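Local coordinates for protein thiol peroxidase (Aquifex aeolicus, PDB 2YZH) that probably reduces hydrogen peroxide and organic hydroperoxides to water and alcohols at the expense of thioredoxin, protecting the cell from oxidative stress, at residues Pro13-Pro19 / Tyr119-Glu125. Residue numbers count along the deposited sequence, not the author numbering.
Sequences PVTLVGP and YGVLIGE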
loop_
_atom_site.group_PDB
_atom_site.type_symbol
_atom_site.label_atom_id
_atom_site.label_comp_id
_atom_site.label_asym_id
_atom_site.label_seq_id
_atom_site.Cartn_x
_atom_site.Cartn_y
_atom_site.Cartn_z
ATOM N N PRO D 13 13.185 -5.064 20.846
ATOM C CA PRO D 13 12.892 -5.925 19.699
ATOM C C PRO D 13 11.700 -5.445 18.879
ATOM O O PRO D 13 10.686 -5.020 19.426
ATOM C CB PRO D 13 12.612 -7.283 20.344
ATOM C CG PRO D 13 13.395 -7.229 21.617
ATOM C CD PRO D 13 13.111 -5.835 22.100
ATOM N N VAL D 14 11.841 -5.500 17.563
ATOM C CA VAL D 14 10.762 -5.124 16.661
ATOM C C VAL D 14 10.733 -6.161 15.549
ATOM O O VAL D 14 11.767 -6.532 14.995
ATOM C CB VAL D 14 10.953 -3.713 16.058
ATOM C CG1 VAL D 14 10.828 -2.665 17.148
ATOM C CG2 VAL D 14 12.284 -3.614 15.357
ATOM N N THR D 15 9.543 -6.645 15.234
ATOM C CA THR D 15 9.412 -7.654 14.205
ATOM C C THR D 15 9.441 -7.057 12.807
ATOM O O THR D 15 9.048 -5.905 12.594
ATOM C CB THR D 15 8.112 -8.442 14.389
ATOM O OG1 THR D 15 7.024 -7.524 14.549
ATOM C CG2 THR D 15 8.205 -9.330 15.620
ATOM N N LEU D 16 9.931 -7.855 11.867
ATOM C CA LEU D 16 10.010 -7.463 10.470
ATOM C C LEU D 16 8.899 -8.190 9.734
ATOM O O LEU D 16 8.435 -9.243 10.175
ATOM C CB LEU D 16 11.357 -7.879 9.872
ATOM C CG LEU D 16 12.602 -7.298 10.547
ATOM C CD1 LEU D 16 13.852 -7.889 9.908
ATOM C CD2 LEU D 16 12.580 -5.781 10.430
ATOM N N VAL D 17 8.460 -7.618 8.624
ATOM C CA VAL D 17 7.424 -8.233 7.805
ATOM C C VAL D 17 8.116 -9.297 6.944
ATOM O O VAL D 17 9.232 -9.083 6.471
ATOM C CB VAL D 17 6.762 -7.165 6.901
ATOM C CG1 VAL D 17 5.777 -7.813 5.940
ATOM C CG2 VAL D 17 6.062 -6.125 7.769
ATOM N N GLY D 18 7.474 -10.450 6.767
ATOM C CA GLY D 18 8.062 -11.504 5.954
ATOM C C GLY D 18 8.007 -11.155 4.474
ATOM O O GLY D 18 7.480 -10.102 4.111
ATOM N N PRO D 19 8.536 -12.015 3.587
ATOM C CA PRO D 19 9.185 -13.297 3.873
ATOM C C PRO D 19 10.660 -13.116 4.216
ATOM O O PRO D 19 11.278 -12.121 3.838
ATOM C CB PRO D 19 9.014 -14.053 2.566
ATOM C CG PRO D 19 9.235 -12.956 1.560
ATOM C CD PRO D 19 8.376 -11.833 2.131
ATOM N N TYR D 119 12.082 -8.382 0.467
ATOM C CA TYR D 119 13.387 -8.796 0.962
ATOM C C TYR D 119 13.356 -9.049 2.464
ATOM O O TYR D 119 14.386 -9.339 3.076
ATOM C CB TYR D 119 14.453 -7.742 0.628
ATOM C CG TYR D 119 15.010 -7.854 -0.781
ATOM C CD1 TYR D 119 14.251 -7.484 -1.889
ATOM C CD2 TYR D 119 16.299 -8.343 -1.002
ATOM C CE1 TYR D 119 14.763 -7.598 -3.187
ATOM C CE2 TYR D 119 16.817 -8.462 -2.291
ATOM C CZ TYR D 119 16.045 -8.088 -3.377
ATOM O OH TYR D 119 16.558 -8.217 -4.651
ATOM N N GLY D 120 12.170 -8.930 3.056
ATOM C CA GLY D 120 12.023 -9.170 4.479
ATOM C C GLY D 120 12.638 -8.128 5.397
ATOM O O GLY D 120 12.941 -8.430 6.552
ATOM N N VAL D 121 12.812 -6.905 4.905
ATOM C CA VAL D 121 13.403 -5.856 5.726
ATOM C C VAL D 121 12.450 -4.717 6.087
ATOM O O VAL D 121 12.871 -3.711 6.653
ATOM C CB VAL D 121 14.687 -5.288 5.064
ATOM C CG1 VAL D 121 15.752 -6.378 4.994
ATOM C CG2 VAL D 121 14.385 -4.767 3.671
ATOM N N LEU D 122 11.165 -4.870 5.776
ATOM C CA LEU D 122 10.194 -3.837 6.132
ATOM C C LEU D 122 9.864 -4.002 7.616
ATOM O O LEU D 122 9.453 -5.083 8.046
ATOM C CB LEU D 122 8.909 -3.988 5.309
ATOM C CG LEU D 122 7.827 -2.951 5.622
ATOM C CD1 LEU D 122 8.318 -1.565 5.220
ATOM C CD2 LEU D 122 6.543 -3.305 4.880
ATOM N N ILE D 123 10.050 -2.938 8.396
ATOM C CA ILE D 123 9.773 -2.982 9.831
ATOM C C ILE D 123 8.263 -3.022 10.055
ATOM O O ILE D 123 7.528 -2.188 9.529
ATOM C CB ILE D 123 10.418 -1.761 10.543
ATOM C CG1 ILE D 123 11.940 -1.848 10.393
ATOM C CG2 ILE D 123 10.058 -1.736 12.030
ATOM C CD1 ILE D 123 12.689 -0.579 10.770
ATOM N N GLY D 124 7.815 -4.010 10.829
ATOM C CA GLY D 124 6.394 -4.187 11.084
ATOM C C GLY D 124 5.824 -3.668 12.395
ATOM O O GLY D 124 4.623 -3.797 12.633
ATOM N N GLU D 125 6.653 -3.080 13.248
ATOM C CA GLU D 125 6.143 -2.552 14.510
ATOM C C GLU D 125 7.022 -1.452 15.088
ATOM O O GLU D 125 8.156 -1.250 14.655
ATOM C CB GLU D 125 5.995 -3.671 15.549
ATOM C CG GLU D 125 7.305 -4.201 16.100
ATOM C CD GLU D 125 7.117 -5.046 17.356
ATOM O OE1 GLU D 125 6.563 -4.541 18.355
ATOM O OE2 GLU D 125 7.531 -6.218 17.352
HETATM O O HOH W 1 9.666 -7.133 4.640
#
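Two backbone hydrogen bonds define a single antiparallel beta bridge between the two segments, pairing Leu16 with Ile123 (CA-CA 4.5 Å): Val17 N donates to Leu122 O at 2.8 Å and a nearly straight 172°, and Gly124 N to Thr15 O at 2.9 Å and 154°. Because both bonds involve the neighbours of Leu16 and Ile123, these two form a non-hydrogen-bonded pair. The end-to-end directions, 142° apart, fit an antiparallel course. The bridge joins the chain that follows on from the N-terminal hairpin (strands 6-9 and 12-15) to the loop between strands 106-109 and 135-139 of the thioredoxin-like peroxiredoxin fold. Further along, the carboxylate of Glu125 takes the place of a backbone acceptor: its OE2 accepts from Thr15 N at 3.0 Å and 151°, with Thr15 OG1 3.1 Å from the same oxygen. At the other end a water spans the gap, donating to Val17 O (2.7 Å) and accepting from Leu122 N (2.9 Å). Packing completes the contact, with Leu16 CD2 4.0 Å from Ile123 CG1, and Val17 CG2 4.1 Å from Leu122 CD2. The second subunit adjoins this region: Thr15 packs on Thr15 of the second subunit, and Lys129 NZ of that subunit hydrogen-bonds to Gly18 O. Gly120, at positive phi (71°), brings its CA within 3.1 Å of Pro19 O, where a beta carbon would clash, and makes a CA-H...O contact with Val17 O at 3.4 Å.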